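Local coordinates for protein 1-carboxybiuret hydrolase subunit AtzE (Pseudomonas sp., PDB 6C62) that hydrolyses 1-carboxybiuret to urea-1,3-dicarboxylate and ammonia, a step in the bacterial breakdown of atrazine, at residues E23-I28 with R41-A46; V102-L107 with A112-G117. All coordinates share one frame; numbering follows the deposited sequence. Where two conformers were deposited one is given.

Contact 1 closes before contact 2 opens along the chain, and their centres lie about 13 Å apart, on the same side of the chain's centre. Both belong to the N-terminal part of the amidase fold, at the border of its large mixed sheet, where strand 38-41, outermost within this chain, runs antiparallel to strand 113-118. Contact 1 joins helix 17-35 to the start of helix 43-58; contact 2 joins helix 102-109 to strand 113-118. The two meet directly: Thr42 N lies 2.9 Å from Leu115 O, a probable hydrogen bond. Strand 113-118, with helices 17-35 and 43-58 on Leu115 and helix 102-109 and Arg45 on Leu114, joins the N-terminal helices to the beta-alpha-beta unit.

Contact 1. Residues E23-I28 with R41-A46; sequences EALATI and RTVERA
At the edge of the amidase sheet, helix 17-35 packs against the place where strand 38-41 gives way to helix 43-58, through two side-chain pairs and a water. Leu25 and Val43 form the apolar pair, their branches meeting obliquely. Both methyls of each side chain take part: Leu25 CD2 lies 4.1 Å from Val43 CG2, while Leu25 CD1 is 4.2 Å from Val43 CG1. The second pair is Ile28 with Arg41, whose side chains run antiparallel alongside one another. The Ile28 methyl CG2, set anti to the backbone N, sits over one face of the Arg41 guanidinium, 3.6 Å above its plane and displaced from the centre of the group. Its closest atom there is Arg41 NE, 3.7 Å from Ile28 CG2. The extended arginine chain carries NH1 on to a water, which accepts from Arg41 NH1 at 3.2 Å and donates to Leu25 O at 3.0 Å. This bridge ties the guanidinium to the helix backbone while the methyl covers one of its faces. Ala24 and Ile28 of helix 17-35 and Ala46 of helix 43-58 all touch Leu115, so both helices rest on strand 113-118.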
loop_
_atom_site.group_PDB
_atom_site.type_symbol
_atom_site.label_atom_id
_atom_site.label_comp_id
_atom_site.label_asym_id
_atom_site.label_seq_id
_atom_site.Cartn_x
_atom_site.Cartn_y
_atom_site.Cartn_z
ATOM N N GLU A 23 36.249 -15.206 25.589
ATOM C CA GLU A 23 35.318 -15.615 26.631
ATOM C C GLU A 23 33.919 -15.961 26.085
ATOM O O GLU A 23 33.322 -16.974 26.471
ATOM C CB GLU A 23 35.156 -14.557 27.734
ATOM C CG GLU A 23 36.391 -14.334 28.631
ATOM C CD GLU A 23 36.188 -13.154 29.616
ATOM O OE1 GLU A 23 35.219 -13.262 30.411
ATOM O OE2 GLU A 23 36.960 -12.132 29.589
ATOM N N ALA A 24 33.398 -15.099 25.202
ATOM C CA ALA A 24 32.115 -15.383 24.607
ATOM C C ALA A 24 32.172 -16.675 23.766
ATOM O O ALA A 24 31.279 -17.518 23.875
ATOM C CB ALA A 24 31.630 -14.230 23.772
ATOM N N LEU A 25 33.213 -16.839 22.961
ATOM C CA LEU A 25 33.364 -18.062 22.208
ATOM C C LEU A 25 33.389 -19.323 23.084
ATOM O O LEU A 25 32.758 -20.335 22.754
ATOM C CB LEU A 25 34.571 -18.014 21.286
ATOM C CG LEU A 25 34.453 -16.983 20.165
ATOM C CD1 LEU A 25 35.802 -16.843 19.467
ATOM C CD2 LEU A 25 33.347 -17.342 19.183
ATOM N N ALA A 26 34.107 -19.270 24.195
ATOM C CA ALA A 26 34.195 -20.407 25.086
ATOM C C ALA A 26 32.818 -20.678 25.753
ATOM O O ALA A 26 32.410 -21.817 25.891
ATOM C CB ALA A 26 35.265 -20.150 26.128
ATOM N N THR A 27 32.094 -19.630 26.141
ATOM C CA THR A 27 30.730 -19.834 26.686
ATOM C C THR A 27 29.773 -20.471 25.669
ATOM O O THR A 27 29.006 -21.392 25.983
ATOM C CB THR A 27 30.150 -18.513 27.169
ATOM O OG1 THR A 27 31.060 -17.959 28.121
ATOM C CG2 THR A 27 28.778 -18.702 27.855
ATOM N N ILE A 28 29.866 -20.027 24.422
ATOM C CA ILE A 28 29.040 -20.605 23.369
ATOM C C ILE A 28 29.408 -22.091 23.230
ATOM O O ILE A 28 28.518 -22.953 23.188
ATOM C CB ILE A 28 29.212 -19.834 22.046
ATOM C CG1 ILE A 28 28.575 -18.453 22.200
ATOM C CG2 ILE A 28 28.570 -20.599 20.885
ATOM C CD1 ILE A 28 29.058 -17.461 21.138
ATOM N N ARG A 41 28.714 -19.827 13.640
ATOM C CA ARG A 41 29.662 -19.085 14.501
ATOM C C ARG A 41 30.717 -18.445 13.594
ATOM O O ARG A 41 31.437 -19.156 12.899
ATOM C CB ARG A 41 30.321 -19.981 15.515
ATOM C CG ARG A 41 29.316 -20.646 16.411
ATOM C CD ARG A 41 30.003 -21.577 17.410
ATOM N NE ARG A 41 29.098 -22.638 17.854
ATOM C CZ ARG A 41 29.391 -23.591 18.756
ATOM N NH1 ARG A 41 30.594 -23.664 19.342
ATOM N NH2 ARG A 41 28.458 -24.506 19.050
ATOM N N THR A 42 30.777 -17.111 13.573
ATOM C CA THR A 42 31.691 -16.365 12.711
ATOM C C THR A 42 33.022 -16.102 13.401
ATOM O O THR A 42 33.369 -14.965 13.759
ATOM C CB THR A 42 31.043 -15.058 12.203
ATOM O OG1 THR A 42 30.539 -14.288 13.304
ATOM C CG2 THR A 42 29.870 -15.431 11.287
ATOM N N VAL A 43 33.773 -17.152 13.612
ATOM C CA VAL A 43 34.902 -17.132 14.590
ATOM C C VAL A 43 36.048 -16.288 14.088
ATOM O O VAL A 43 36.596 -15.446 14.814
ATOM C CB VAL A 43 35.356 -18.582 14.898
ATOM C CG1 VAL A 43 36.603 -18.619 15.755
ATOM C CG2 VAL A 43 34.263 -19.293 15.648
ATOM N N GLU A 44 36.429 -16.518 12.854
ATOM C CA GLU A 44 37.491 -15.783 12.219
ATOM C C GLU A 44 37.162 -14.265 12.124
ATOM O O GLU A 44 38.001 -13.419 12.422
ATOM C CB GLU A 44 37.756 -16.362 10.809
ATOM C CG GLU A 44 39.000 -15.796 10.144
ATOM C CD GLU A 44 39.286 -16.318 8.718
ATOM O OE1 GLU A 44 38.808 -17.416 8.385
ATOM O OE2 GLU A 44 39.982 -15.620 7.939
ATOM N N ARG A 45 35.948 -13.944 11.714
ATOM C CA ARG A 45 35.503 -12.569 11.705
ATOM C C ARG A 45 35.510 -11.932 13.096
ATOM O O ARG A 45 35.949 -10.805 13.253
ATOM C CB ARG A 45 34.119 -12.456 11.096
ATOM C CG ARG A 45 33.632 -11.038 11.026
ATOM C CD ARG A 45 32.208 -11.016 10.564
ATOM N NE ARG A 45 31.630 -9.692 10.728
ATOM C CZ ARG A 45 30.779 -9.127 9.915
ATOM N NH1 ARG A 45 30.327 -9.749 8.832
ATOM N NH2 ARG A 45 30.373 -7.906 10.219
ATOM N N ALA A 46 34.989 -12.617 14.091
ATOM C CA ALA A 46 34.964 -12.099 15.426
ATOM C C ALA A 46 36.358 -11.761 15.920
ATOM O O ALA A 46 36.565 -10.726 16.539
ATOM C CB ALA A 46 34.348 -13.105 16.353
HETATM O O HOH W 1 32.605 -21.291 19.869
#

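Contact 2. Residues V102-L107 with A112-G117; sequences VLVQRL and AVLLGG
Leu107 and Ala112 meet across the short loop that leads from helix 102-109 into strand 113-118, the second half of the beta-alpha-beta unit that starts with strand 70-74. Their CA atoms are 5.5 Å apart, whereas Val104 and Leu114, farther along the two elements, have CA atoms separated by 8.3 Å. The helix and strand therefore diverge from the connection, and Leu114 bridges the wider gap to Val104. Its CB leads away from the strand toward the helix, and CG, anti to the backbone N (chi1 175°), carries the CD2 branch toward Val104. There CD2 of Leu114 comes within 4.4 Å of Val104 CG1, a loose apolar touch. Tyr71 of strand 70-74 touches Val104, Leu107, Ala112 and Leu114 alike, and the Val104 side chain is about 9 Å from that of Lys74, probably part of the charge-relay system, as in related amidases. Close to the loop the packing is shorter: Ala112 CB lies 4.2 Å from Leu107 CB and 3.4 Å from Leu107 O. That one carbonyl oxygen meets both CB and N of Ala112, accepting a hydrogen bond in which Ala112 N lies 3.0 Å from Leu107 O.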
loop_
_atom_site.group_PDB
_atom_site.type_symbol
_atom_site.label_atom_id
_atom_site.label_comp_id
_atom_site.label_asym_id
_atom_site.label_seq_id
_atom_site.Cartn_x
_atom_site.Cartn_y
_atom_site.Cartn_z
ATOM N N VAL A 102 22.364 -3.771 6.638
ATOM C CA VAL A 102 22.669 -2.416 7.115
ATOM C C VAL A 102 22.788 -2.315 8.632
ATOM O O VAL A 102 23.681 -1.645 9.120
ATOM C CB VAL A 102 21.611 -1.406 6.546
ATOM C CG1 VAL A 102 21.735 -0.060 7.174
ATOM C CG2 VAL A 102 21.809 -1.302 5.025
ATOM N N LEU A 103 21.890 -2.955 9.402
ATOM C CA LEU A 103 22.025 -2.854 10.830
ATOM C C LEU A 103 23.322 -3.487 11.402
ATOM O O LEU A 103 23.913 -2.951 12.388
ATOM C CB LEU A 103 20.814 -3.441 11.558
ATOM C CG LEU A 103 19.474 -2.832 11.207
ATOM C CD1 LEU A 103 18.444 -3.340 12.152
ATOM C CD2 LEU A 103 19.546 -1.304 11.248
ATOM N N VAL A 104 23.755 -4.584 10.776
ATOM C CA VAL A 104 25.034 -5.206 11.099
ATOM C C VAL A 104 26.190 -4.257 10.778
ATOM O O VAL A 104 27.100 -4.096 11.623
ATOM C CB VAL A 104 25.193 -6.567 10.392
ATOM C CG1 VAL A 104 26.612 -7.123 10.590
ATOM C CG2 VAL A 104 24.116 -7.538 10.857
ATOM N N GLN A 105 26.149 -3.614 9.599
ATOM C CA GLN A 105 27.163 -2.605 9.209
ATOM C C GLN A 105 27.242 -1.479 10.234
ATOM O O GLN A 105 28.322 -1.050 10.594
ATOM C CB GLN A 105 26.879 -1.959 7.843
ATOM C CG GLN A 105 26.809 -2.910 6.623
ATOM C CD GLN A 105 26.323 -2.293 5.264
ATOM O OE1 GLN A 105 26.083 -1.052 5.108
ATOM N NE2 GLN A 105 26.092 -3.207 4.285
ATOM N N ARG A 106 26.091 -1.011 10.720
ATOM C CA ARG A 106 26.075 0.070 11.732
ATOM C C ARG A 106 26.630 -0.368 13.099
ATOM O O ARG A 106 27.347 0.408 13.754
ATOM C CB ARG A 106 24.688 0.698 11.784
ATOM C CG ARG A 106 24.437 1.464 10.502
ATOM C CD ARG A 106 23.120 2.158 10.458
ATOM N NE ARG A 106 22.843 2.716 9.136
ATOM C CZ ARG A 106 21.715 3.380 8.868
ATOM N NH1 ARG A 106 20.778 3.543 9.792
ATOM N NH2 ARG A 106 21.490 3.861 7.651
ATOM N N LEU A 107 26.349 -1.617 13.504
ATOM C CA LEU A 107 26.884 -2.117 14.753
ATOM C C LEU A 107 28.400 -2.281 14.629
ATOM O O LEU A 107 29.141 -1.957 15.526
ATOM C CB LEU A 107 26.222 -3.416 15.204
ATOM C CG LEU A 107 24.762 -3.248 15.711
ATOM C CD1 LEU A 107 24.171 -4.638 16.004
ATOM C CD2 LEU A 107 24.640 -2.340 16.897
ATOM N N ALA A 112 31.189 -2.941 17.529
ATOM C CA ALA A 112 30.717 -4.216 18.016
ATOM C C ALA A 112 31.308 -5.368 17.200
ATOM O O ALA A 112 31.653 -5.229 16.031
ATOM C CB ALA A 112 29.212 -4.244 18.069
ATOM N N VAL A 113 31.383 -6.517 17.845
ATOM C CA VAL A 113 32.048 -7.720 17.341
ATOM C C VAL A 113 31.062 -8.861 17.133
ATOM O O VAL A 113 30.447 -9.391 18.110
ATOM C CB VAL A 113 33.135 -8.164 18.358
ATOM C CG1 VAL A 113 33.764 -9.484 17.958
ATOM C CG2 VAL A 113 34.210 -7.077 18.459
ATOM N N LEU A 114 30.943 -9.314 15.881
ATOM C CA LEU A 114 29.911 -10.257 15.513
ATOM C C LEU A 114 30.348 -11.696 15.732
ATOM O O LEU A 114 31.347 -12.133 15.140
ATOM C CB LEU A 114 29.510 -10.060 14.036
ATOM C CG LEU A 114 28.505 -11.077 13.485
ATOM C CD1 LEU A 114 27.185 -10.856 14.118
ATOM C CD2 LEU A 114 28.364 -10.901 12.007
ATOM N N LEU A 115 29.569 -12.434 16.515
ATOM C CA LEU A 115 29.862 -13.812 16.836
ATOM C C LEU A 115 29.100 -14.832 16.010
ATOM O O LEU A 115 29.555 -16.020 15.911
ATOM C CB LEU A 115 29.610 -14.077 18.314
ATOM C CG LEU A 115 30.843 -13.907 19.187
ATOM C CD1 LEU A 115 31.666 -12.660 18.985
ATOM C CD2 LEU A 115 30.306 -13.877 20.584
ATOM N N GLY A 116 27.966 -14.429 15.416
ATOM C CA GLY A 116 27.360 -15.272 14.401
ATOM C C GLY A 116 25.854 -15.148 14.280
ATOM O O GLY A 116 25.280 -14.092 14.623
ATOM N N GLY A 117 25.261 -16.207 13.732
ATOM C CA GLY A 117 23.837 -16.226 13.342
ATOM C C GLY A 117 23.050 -17.125 14.291
ATOM O O GLY A 117 23.564 -18.156 14.748
#